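Local structure of aminotransferase, class I (Staphylococcus aureus, 2O1B) at residues A[189-197]-A[331-340]; A[222-230]-A[305-316]. The protein probably catalyses the pyridoxal-5'-phosphate-dependent transfer of amino groups between amino acids and 2-oxo acids, as a class I aminotransferase. All coordinates share one frame; numbering follows the deposited sequence. Where two conformers were deposited one is given.

Interaction 1: A[189-197]-A[331-340]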
loop_
_atom_site.group_PDB
_atom_site.type_symbol
_atom_site.label_atom_id
_atom_site.label_comp_id
_atom_site.label_asym_id
_atom_site.label_seq_id
_atom_site.Cartn_x
_atom_site.Cartn_y
_atom_site.Cartn_z
ATOM N N TYR A 189 17.280 -14.952 -5.278
ATOM C CA TYR A 189 18.276 -15.181 -6.318
ATOM C C TYR A 189 17.841 -14.510 -7.623
ATOM O O TYR A 189 16.800 -14.848 -8.183
ATOM C CB TYR A 189 18.563 -16.681 -6.520
ATOM C CG TYR A 189 19.118 -17.296 -5.258
ATOM C CD1 TYR A 189 18.289 -17.966 -4.364
ATOM C CD2 TYR A 189 20.465 -17.132 -4.920
ATOM C CE1 TYR A 189 18.796 -18.502 -3.173
ATOM C CE2 TYR A 189 20.975 -17.639 -3.740
ATOM C CZ TYR A 189 20.141 -18.328 -2.875
ATOM O OH TYR A 189 20.660 -18.833 -1.716
ATOM N N PRO A 190 18.635 -13.551 -8.106
ATOM C CA PRO A 190 19.890 -13.068 -7.521
ATOM C C PRO A 190 19.755 -12.472 -6.119
ATOM O O PRO A 190 18.807 -11.714 -5.854
ATOM C CB PRO A 190 20.340 -11.991 -8.514
ATOM C CG PRO A 190 19.673 -12.344 -9.781
ATOM C CD PRO A 190 18.330 -12.862 -9.375
ATOM N N ASN A 191 20.696 -12.820 -5.230
ATOM C CA ASN A 191 20.658 -12.343 -3.841
ATOM C C ASN A 191 21.079 -10.880 -3.688
ATOM O O ASN A 191 22.055 -10.429 -4.285
ATOM C CB ASN A 191 21.519 -13.218 -2.916
ATOM C CG ASN A 191 21.242 -12.965 -1.424
ATOM O OD1 ASN A 191 22.108 -13.194 -0.576
ATOM N ND2 ASN A 191 20.028 -12.520 -1.101
ATOM N N ASN A 192 20.315 -10.151 -2.889
ATOM C CA ASN A 192 20.706 -8.835 -2.439
ATOM C C ASN A 192 21.067 -9.022 -0.967
ATOM O O ASN A 192 20.172 -9.251 -0.151
ATOM C CB ASN A 192 19.537 -7.865 -2.624
ATOM C CG ASN A 192 19.904 -6.406 -2.315
ATOM O OD1 ASN A 192 20.947 -6.114 -1.732
ATOM N ND2 ASN A 192 19.021 -5.481 -2.711
ATOM N N PRO A 193 22.348 -8.827 -0.593
ATOM C CA PRO A 193 23.411 -8.064 -1.257
ATOM C C PRO A 193 24.528 -8.795 -2.033
ATOM O O PRO A 193 25.373 -8.115 -2.649
ATOM C CB PRO A 193 24.056 -7.380 -0.069
ATOM C CG PRO A 193 24.034 -8.531 1.018
ATOM C CD PRO A 193 22.813 -9.366 0.703
ATOM N N THR A 194 24.552 -10.132 -1.999
ATOM C CA THR A 194 25.742 -10.896 -2.423
ATOM C C THR A 194 25.851 -11.121 -3.938
ATOM O O THR A 194 26.924 -11.464 -4.430
ATOM C CB THR A 194 25.835 -12.266 -1.724
ATOM O OG1 THR A 194 24.847 -13.142 -2.280
ATOM C CG2 THR A 194 25.639 -12.142 -0.210
ATOM N N GLY A 195 24.748 -10.941 -4.664
ATOM C CA GLY A 195 24.726 -11.116 -6.131
ATOM C C GLY A 195 24.734 -12.571 -6.602
ATOM O O GLY A 195 24.905 -12.849 -7.801
ATOM N N SER A 196 24.550 -13.483 -5.641
ATOM C CA SER A 196 24.562 -14.918 -5.867
ATOM C C SER A 196 23.350 -15.309 -6.695
ATOM O O SER A 196 22.285 -14.714 -6.547
ATOM C CB SER A 196 24.491 -15.648 -4.527
ATOM O OG SER A 196 25.500 -15.196 -3.625
ATOM N N THR A 197 23.515 -16.314 -7.552
ATOM C CA THR A 197 22.437 -16.805 -8.411
ATOM C C THR A 197 22.077 -18.256 -8.068
ATOM O O THR A 197 22.864 -18.957 -7.421
ATOM C CB THR A 197 22.810 -16.710 -9.905
ATOM O OG1 THR A 197 24.083 -17.327 -10.131
ATOM C CG2 THR A 197 22.850 -15.235 -10.365
ATOM N N VAL A 331 33.518 -10.786 -3.607
ATOM C CA VAL A 331 32.788 -11.948 -4.094
ATOM C C VAL A 331 32.252 -11.588 -5.483
ATOM O O VAL A 331 31.485 -10.635 -5.638
ATOM C CB VAL A 331 31.678 -12.377 -3.105
ATOM C CG1 VAL A 331 30.774 -13.444 -3.702
ATOM C CG2 VAL A 331 32.308 -12.876 -1.807
ATOM N N HIS A 332 32.709 -12.326 -6.493
ATOM C CA HIS A 332 32.275 -12.131 -7.879
ATOM C C HIS A 332 30.742 -12.149 -7.955
ATOM O O HIS A 332 30.098 -13.052 -7.406
ATOM C CB HIS A 332 32.908 -13.217 -8.775
ATOM C CG HIS A 332 32.454 -13.193 -10.202
ATOM N ND1 HIS A 332 31.788 -14.252 -10.784
ATOM C CD2 HIS A 332 32.587 -12.255 -11.169
ATOM C CE1 HIS A 332 31.522 -13.960 -12.045
ATOM N NE2 HIS A 332 31.995 -12.753 -12.304
ATOM N N ALA A 333 30.176 -11.131 -8.612
ATOM C CA ALA A 333 28.735 -10.986 -8.774
ATOM C C ALA A 333 28.246 -11.789 -9.972
ATOM O O ALA A 333 28.815 -11.703 -11.056
ATOM C CB ALA A 333 28.374 -9.525 -8.977
ATOM N N LYS A 334 27.175 -12.551 -9.780
ATOM C CA LYS A 334 26.660 -13.401 -10.863
ATOM C C LYS A 334 25.365 -12.842 -11.442
ATOM O O LYS A 334 24.956 -13.193 -12.548
ATOM C CB LYS A 334 26.437 -14.821 -10.360
ATOM C CG LYS A 334 27.666 -15.476 -9.711
ATOM C CD LYS A 334 27.348 -16.912 -9.336
ATOM C CE LYS A 334 28.272 -17.439 -8.263
ATOM N NZ LYS A 334 27.767 -18.778 -7.879
ATOM N N GLY A 335 24.727 -11.978 -10.664
ATOM C CA GLY A 335 23.540 -11.246 -11.089
ATOM C C GLY A 335 23.266 -10.056 -10.183
ATOM O O GLY A 335 24.027 -9.779 -9.245
ATOM N N GLY A 336 22.181 -9.339 -10.467
ATOM C CA GLY A 336 21.851 -8.141 -9.704
ATOM C C GLY A 336 22.668 -6.956 -10.173
ATOM O O GLY A 336 23.210 -6.971 -11.270
ATOM N N ILE A 337 22.761 -5.928 -9.338
ATOM C CA ILE A 337 23.397 -4.682 -9.742
ATOM C C ILE A 337 24.541 -4.246 -8.794
ATOM O O ILE A 337 24.984 -3.104 -8.852
ATOM C CB ILE A 337 22.339 -3.543 -9.897
ATOM C CG1 ILE A 337 21.650 -3.246 -8.559
ATOM C CG2 ILE A 337 21.299 -3.898 -11.002
ATOM C CD1 ILE A 337 20.804 -2.000 -8.574
ATOM N N TYR A 338 25.014 -5.160 -7.942
ATOM C CA TYR A 338 26.016 -4.824 -6.918
ATOM C C TYR A 338 27.298 -5.660 -6.984
ATOM O O TYR A 338 27.327 -6.734 -7.603
ATOM C CB TYR A 338 25.427 -4.960 -5.506
ATOM C CG TYR A 338 24.002 -4.487 -5.340
ATOM C CD1 TYR A 338 23.716 -3.149 -5.061
ATOM C CD2 TYR A 338 22.937 -5.384 -5.433
ATOM C CE1 TYR A 338 22.401 -2.709 -4.894
ATOM C CE2 TYR A 338 21.622 -4.954 -5.269
ATOM C CZ TYR A 338 21.362 -3.617 -4.995
ATOM O OH TYR A 338 20.058 -3.190 -4.829
ATOM N N VAL A 339 28.357 -5.167 -6.337
ATOM C CA VAL A 339 29.487 -6.028 -5.958
ATOM C C VAL A 339 29.612 -6.081 -4.421
ATOM O O VAL A 339 29.460 -5.068 -3.745
ATOM C CB VAL A 339 30.812 -5.633 -6.675
ATOM C CG1 VAL A 339 31.961 -6.591 -6.312
ATOM C CG2 VAL A 339 30.620 -5.635 -8.192
ATOM N N TRP A 340 29.836 -7.284 -3.900
ATOM C CA TRP A 340 29.921 -7.580 -2.461
ATOM C C TRP A 340 31.413 -7.605 -2.154
ATOM O O TRP A 340 32.122 -8.523 -2.574
ATOM C CB TRP A 340 29.242 -8.942 -2.221
ATOM C CG TRP A 340 29.030 -9.478 -0.819
ATOM C CD1 TRP A 340 29.378 -10.721 -0.372
ATOM C CD2 TRP A 340 28.352 -8.840 0.276
ATOM N NE1 TRP A 340 28.982 -10.898 0.931
ATOM C CE2 TRP A 340 28.342 -9.761 1.354
ATOM C CE3 TRP A 340 27.742 -7.589 0.449
ATOM C CZ2 TRP A 340 27.782 -9.453 2.595
ATOM C CZ3 TRP A 340 27.177 -7.282 1.692
ATOM C CH2 TRP A 340 27.202 -8.207 2.748
HETATM O O HOH W 1 26.475 -8.158 -5.479
HETATM O O HOH W 2 27.659 -13.364 -6.317
HETATM O O HOH W 3 28.885 -9.704 -5.488
HETATM O O HOH W 4 25.602 -18.394 -6.224
#
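Pro193 and Thr194 lie over the same face of the Trp340 indole. Both contacts are CH-pi. Pro193 CG stands 3.8 Å from the centroid of the six-membered ring. Thr194 CG2 covers the five-membered ring, 3.9 Å from its centroid. The Trp340 side chain leaves with CG anti to its backbone N (chi1 -174°), which lays the indole alongside the proline. Trp340 NE1 is hydrogen-bonded to Tyr167 and its ring stacks on Tyr377.

Two van der Waals contacts follow. Pro190 CB packs on the peptide between Gly335 and Gly336. Thr197 OG1 and CG2 lie across the carbon chain of Lys334, with OG1 3.4 Å from Lys334 CD. The lysine chain then runs out extended, and its NZ bonds to His166.

The direct backbone bonds converge on one atom. Gly195 O accepts from Gly335 N at 3.0 Å, in the carbonyl plane, and from Lys334 N, also at 3.0 Å, which sits above that plane.

Water carries more of the polar contact. One water donates to both Thr194 O and His332 O. A second lies within bonding range of Thr194 O and Val331 O, and accepts from Trp340 N. A third links Thr197 O to Lys334 NZ.

The Asn192 amide lies beside Tyr338 CE2 and OH, turned 32° from the ring plane. Asn192 ND2 bonds to PLP O3 and its OD1 accepts from Arg379. Tyr338 OH lies very close to Tyr223 OH, probably hydrogen-bonded. The peptides before Pro190 and Pro193 are cis. The Asn-Pro-Thr-Gly sequence, with its cis peptide before proline and its asparagine at the cofactor O3, is characteristic of the class I aminotransferase active site.

Interaction 2: A[222-230]-A[305-316]. With PLP (pyridoxal-5'-phosphate), chain B.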
loop_
_atom_site.group_PDB
_atom_site.type_symbol
_atom_site.label_atom_id
_atom_site.label_comp_id
_atom_site.label_asym_id
_atom_site.label_seq_id
_atom_site.Cartn_x
_atom_site.Cartn_y
_atom_site.Cartn_z
ATOM N N ALA A 222 13.280 -9.940 -7.585
ATOM C CA ALA A 222 13.513 -8.527 -7.947
ATOM C C ALA A 222 14.575 -8.322 -9.021
ATOM O O ALA A 222 14.458 -7.399 -9.850
ATOM C CB ALA A 222 13.875 -7.731 -6.711
ATOM N N TYR A 223 15.608 -9.172 -9.006
ATOM C CA TYR A 223 16.707 -9.070 -9.971
ATOM C C TYR A 223 16.689 -10.145 -11.042
ATOM O O TYR A 223 17.716 -10.445 -11.641
ATOM C CB TYR A 223 18.060 -9.006 -9.255
ATOM C CG TYR A 223 18.247 -7.684 -8.550
ATOM C CD1 TYR A 223 18.191 -7.601 -7.161
ATOM C CD2 TYR A 223 18.428 -6.507 -9.282
ATOM C CE1 TYR A 223 18.342 -6.378 -6.516
ATOM C CE2 TYR A 223 18.583 -5.284 -8.648
ATOM C CZ TYR A 223 18.538 -5.228 -7.270
ATOM O OH TYR A 223 18.690 -4.010 -6.642
ATOM N N GLY A 224 15.508 -10.707 -11.280
ATOM C CA GLY A 224 15.299 -11.709 -12.311
ATOM C C GLY A 224 15.894 -11.373 -13.664
ATOM O O GLY A 224 16.452 -12.259 -14.323
ATOM N N ALA A 225 15.819 -10.102 -14.056
ATOM C CA ALA A 225 16.302 -9.640 -15.378
ATOM C C ALA A 225 17.829 -9.627 -15.521
ATOM O O ALA A 225 18.362 -9.649 -16.640
ATOM C CB ALA A 225 15.760 -8.246 -15.663
ATOM N N PHE A 226 18.520 -9.565 -14.383
ATOM C CA PHE A 226 19.961 -9.342 -14.328
ATOM C C PHE A 226 20.669 -10.679 -14.026
ATOM O O PHE A 226 20.872 -11.050 -12.870
ATOM C CB PHE A 226 20.269 -8.245 -13.280
ATOM C CG PHE A 226 19.510 -6.936 -13.514
ATOM C CD1 PHE A 226 20.101 -5.883 -14.208
ATOM C CD2 PHE A 226 18.195 -6.774 -13.052
ATOM C CE1 PHE A 226 19.403 -4.688 -14.431
ATOM C CE2 PHE A 226 17.493 -5.597 -13.277
ATOM C CZ PHE A 226 18.104 -4.545 -13.978
ATOM N N GLY A 227 21.008 -11.410 -15.093
ATOM C CA GLY A 227 21.674 -12.710 -14.978
ATOM C C GLY A 227 22.824 -12.653 -15.943
ATOM O O GLY A 227 22.608 -12.521 -17.151
ATOM N N PHE A 228 24.045 -12.692 -15.420
ATOM C CA PHE A 228 25.202 -12.276 -16.217
ATOM C C PHE A 228 25.781 -13.366 -17.103
ATOM O O PHE A 228 26.039 -13.128 -18.275
ATOM C CB PHE A 228 26.278 -11.623 -15.337
ATOM C CG PHE A 228 25.800 -10.372 -14.637
ATOM C CD1 PHE A 228 26.191 -10.091 -13.344
ATOM C CD2 PHE A 228 24.928 -9.491 -15.282
ATOM C CE1 PHE A 228 25.735 -8.928 -12.702
ATOM C CE2 PHE A 228 24.456 -8.333 -14.646
ATOM C CZ PHE A 228 24.863 -8.052 -13.366
ATOM N N ASP A 229 25.963 -14.559 -16.552
ATOM C CA ASP A 229 26.525 -15.665 -17.321
ATOM C C ASP A 229 25.488 -16.733 -17.690
ATOM O O ASP A 229 25.821 -17.744 -18.309
ATOM C CB ASP A 229 27.693 -16.301 -16.568
ATOM C CG ASP A 229 28.611 -17.107 -17.483
ATOM O OD1 ASP A 229 29.079 -18.185 -17.045
ATOM O OD2 ASP A 229 28.874 -16.670 -18.635
ATOM N N ALA A 230 24.237 -16.493 -17.301
ATOM C CA ALA A 230 23.143 -17.438 -17.481
ATOM C C ALA A 230 21.857 -16.739 -17.047
ATOM O O ALA A 230 21.861 -15.976 -16.075
ATOM C CB ALA A 230 23.377 -18.692 -16.640
ATOM N N LEU A 305 14.882 -5.714 -21.230
ATOM C CA LEU A 305 15.326 -6.462 -20.038
ATOM C C LEU A 305 16.694 -7.095 -20.286
ATOM O O LEU A 305 17.551 -7.127 -19.394
ATOM C CB LEU A 305 14.324 -7.557 -19.666
ATOM C CG LEU A 305 12.993 -7.165 -19.016
ATOM C CD1 LEU A 305 12.240 -8.424 -18.633
ATOM C CD2 LEU A 305 13.226 -6.295 -17.789
ATOM N N GLU A 306 16.880 -7.599 -21.504
ATOM C CA GLU A 306 18.146 -8.199 -21.917
ATOM C C GLU A 306 19.239 -7.141 -21.938
ATOM O O GLU A 306 20.322 -7.358 -21.405
ATOM C CB GLU A 306 18.011 -8.843 -23.298
ATOM C CG GLU A 306 19.233 -9.641 -23.738
ATOM C CD GLU A 306 19.410 -10.898 -22.917
ATOM O OE1 GLU A 306 20.391 -10.971 -22.139
ATOM O OE2 GLU A 306 18.546 -11.798 -23.027
ATOM N N GLU A 307 18.935 -5.999 -22.559
ATOM C CA GLU A 307 19.840 -4.853 -22.619
ATOM C C GLU A 307 20.330 -4.443 -21.230
ATOM O O GLU A 307 21.528 -4.235 -21.031
ATOM C CB GLU A 307 19.148 -3.660 -23.279
ATOM C CG GLU A 307 20.051 -2.443 -23.448
ATOM C CD GLU A 307 19.286 -1.173 -23.778
ATOM O OE1 GLU A 307 18.414 -1.208 -24.681
ATOM O OE2 GLU A 307 19.565 -0.136 -23.129
ATOM N N GLN A 308 19.392 -4.320 -20.294
ATOM C CA GLN A 308 19.682 -3.976 -18.902
ATOM C C GLN A 308 20.679 -4.939 -18.291
ATOM O O GLN A 308 21.650 -4.518 -17.670
ATOM C CB GLN A 308 18.405 -4.000 -18.062
ATOM C CG GLN A 308 17.436 -2.846 -18.311
ATOM C CD GLN A 308 17.817 -1.596 -17.550
ATOM O OE1 GLN A 308 18.794 -0.930 -17.892
ATOM N NE2 GLN A 308 17.052 -1.271 -16.497
ATOM N N SER A 309 20.424 -6.233 -18.455
ATOM C CA SER A 309 21.323 -7.265 -17.941
ATOM C C SER A 309 22.718 -7.111 -18.550
ATOM O O SER A 309 23.718 -7.137 -17.844
ATOM C CB SER A 309 20.763 -8.656 -18.245
ATOM O OG SER A 309 21.340 -9.632 -17.388
ATOM N N ASN A 310 22.782 -6.931 -19.864
ATOM C CA ASN A 310 24.070 -6.782 -20.521
ATOM C C ASN A 310 24.856 -5.554 -20.053
ATOM O O ASN A 310 26.064 -5.638 -19.843
ATOM C CB ASN A 310 23.907 -6.816 -22.040
ATOM C CG ASN A 310 23.414 -8.167 -22.539
ATOM O OD1 ASN A 310 22.727 -8.254 -23.562
ATOM N ND2 ASN A 310 23.756 -9.230 -21.813
ATOM N N VAL A 311 24.163 -4.427 -19.871
ATOM C CA VAL A 311 24.788 -3.176 -19.418
ATOM C C VAL A 311 25.436 -3.350 -18.044
ATOM O O VAL A 311 26.551 -2.887 -17.811
ATOM C CB VAL A 311 23.779 -1.998 -19.403
ATOM C CG1 VAL A 311 24.240 -0.881 -18.470
ATOM C CG2 VAL A 311 23.559 -1.448 -20.841
ATOM N N PHE A 312 24.750 -4.042 -17.144
ATOM C CA PHE A 312 25.309 -4.283 -15.815
ATOM C C PHE A 312 26.400 -5.345 -15.806
ATOM O O PHE A 312 27.342 -5.278 -15.005
ATOM C CB PHE A 312 24.200 -4.541 -14.797
ATOM C CG PHE A 312 23.563 -3.277 -14.309
ATOM C CD1 PHE A 312 24.017 -2.660 -13.150
ATOM C CD2 PHE A 312 22.561 -2.651 -15.050
ATOM C CE1 PHE A 312 23.457 -1.464 -12.713
ATOM C CE2 PHE A 312 22.001 -1.461 -14.620
ATOM C CZ PHE A 312 22.445 -0.868 -13.445
ATOM N N LYS A 313 26.291 -6.296 -16.730
ATOM C CA LYS A 313 27.311 -7.314 -16.923
ATOM C C LYS A 313 28.675 -6.684 -17.192
ATOM O O LYS A 313 29.654 -7.004 -16.508
ATOM C CB LYS A 313 26.916 -8.234 -18.068
ATOM C CG LYS A 313 27.867 -9.379 -18.322
ATOM C CD LYS A 313 27.394 -10.136 -19.542
ATOM C CE LYS A 313 28.178 -11.406 -19.744
ATOM N NZ LYS A 313 27.470 -12.294 -20.717
ATOM N N THR A 314 28.745 -5.786 -18.174
ATOM C CA THR A 314 30.018 -5.145 -18.506
ATOM C C THR A 314 30.457 -4.148 -17.423
ATOM O O THR A 314 31.631 -4.103 -17.064
ATOM C CB THR A 314 30.029 -4.492 -19.916
ATOM O OG1 THR A 314 29.537 -3.153 -19.842
ATOM C CG2 THR A 314 29.201 -5.287 -20.899
ATOM N N ARG A 315 29.516 -3.361 -16.900
ATOM C CA ARG A 315 29.803 -2.500 -15.752
ATOM C C ARG A 315 30.496 -3.305 -14.640
ATOM O O ARG A 315 31.482 -2.848 -14.057
ATOM C CB ARG A 315 28.527 -1.848 -15.216
ATOM C CG ARG A 315 28.075 -0.630 -15.989
ATOM C CD ARG A 315 26.816 -0.059 -15.368
ATOM N NE ARG A 315 26.348 1.109 -16.100
ATOM C CZ ARG A 315 25.287 1.836 -15.770
ATOM N NH1 ARG A 315 24.561 1.528 -14.702
ATOM N NH2 ARG A 315 24.954 2.878 -16.515
ATOM N N ARG A 316 29.986 -4.507 -14.386
ATOM C CA ARG A 316 30.568 -5.440 -13.416
ATOM C C ARG A 316 31.967 -5.882 -13.845
ATOM O O ARG A 316 32.895 -5.914 -13.029
ATOM C CB ARG A 316 29.667 -6.666 -13.256
ATOM C CG ARG A 316 30.189 -7.715 -12.284
ATOM C CD ARG A 316 29.710 -9.112 -12.648
ATOM N NE ARG A 316 30.057 -9.503 -14.021
ATOM C CZ ARG A 316 29.933 -10.736 -14.518
ATOM N NH1 ARG A 316 29.479 -11.734 -13.758
ATOM N NH2 ARG A 316 30.258 -10.972 -15.780
HETATM N N1 PLP B . 13.561 -7.329 -2.939
HETATM C C2 PLP B . 14.864 -7.092 -3.337
HETATM C C2A PLP B . 15.879 -8.196 -3.229
HETATM C C3 PLP B . 15.186 -5.838 -3.862
HETATM O O3 PLP B . 16.457 -5.556 -4.273
HETATM C C4 PLP B . 14.204 -4.845 -3.970
HETATM C C4A PLP B . 14.415 -3.772 -4.997
HETATM C C5 PLP B . 12.896 -5.095 -3.547
HETATM C C6 PLP B . 12.582 -6.350 -3.026
HETATM C C5A PLP B . 11.814 -4.025 -3.625
HETATM O O4P PLP B . 11.362 -3.801 -4.947
HETATM P P PLP B . 10.099 -2.836 -5.235
HETATM O O1P PLP B . 10.594 -1.540 -5.857
HETATM O O2P PLP B . 9.420 -2.580 -3.917
HETATM O O3P PLP B . 9.200 -3.557 -6.199
#
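The Phe228 ring has Lys313 CA over one face, a CH-pi contact of 4.0 Å to the centroid, and Ser309 O near its plane at the edge. Its CE2 and CZ also touch Phe312 CB. Lys313, extended beyond CG, slides past Phe228 and gives a weak bond from NZ to Phe228 O. Phe228 CB rests over one face of the Arg316 guanidinium, whose plane is turned 58° from the phenyl ring. Phe226 presents its edge to the face of Phe312 in an offset edge-to-face pair, with the planes at 89°. Phe226 CE1 also comes to 3.8 Å from Gln308 CB, and Gln308 NE2 bonds to Asn256.

Nearer the start of the helix segment, smaller groups meet. Ala225 CB packs on Leu305 CD2 at 3.8 Å. Ser309 OG lies anti to its own backbone N (chi1 -160°), which turns it to the loop. There it accepts from Gly227 N at 2.9 Å.

On the cofactor side, Ala222 CB is 3.6 Å from PLP C2. Tyr223 CE1 lies near PLP O3, while its hydroxyl bonds to Lys253 NZ.

The chemistry is mainly aromatic and apolar, with one firm hydrogen bond and a weak one from Lys313. It joins the loop that leaves the cofactor pocket to helix 302-325. The cationic side chains pass along Phe228 by their carbon chains or a flat face, and Arg316 NH1 bonds beyond it to Ala333 O.

The centres of the two interactions are 11 Å apart, and the contacts touch. Along the chain the order is 189-197, 222-230, 305-316, 331-340, so both segments of interaction 2 fall between those of interaction 1. Segments 189-197 and 222-230 follow strands 182-187 and 216-220, parallel neighbours in the seven-stranded sheet. Helix 302-325 leads into the four-stranded antiparallel sheet that holds 338-342. Besides side-chain links through Tyr338 and Ala333, backbone bonds pair Phe226 with Gly336 and Phe228 with Lys334. Residues 331-340 thus join both loops, each of which also lines the cofactor pocket.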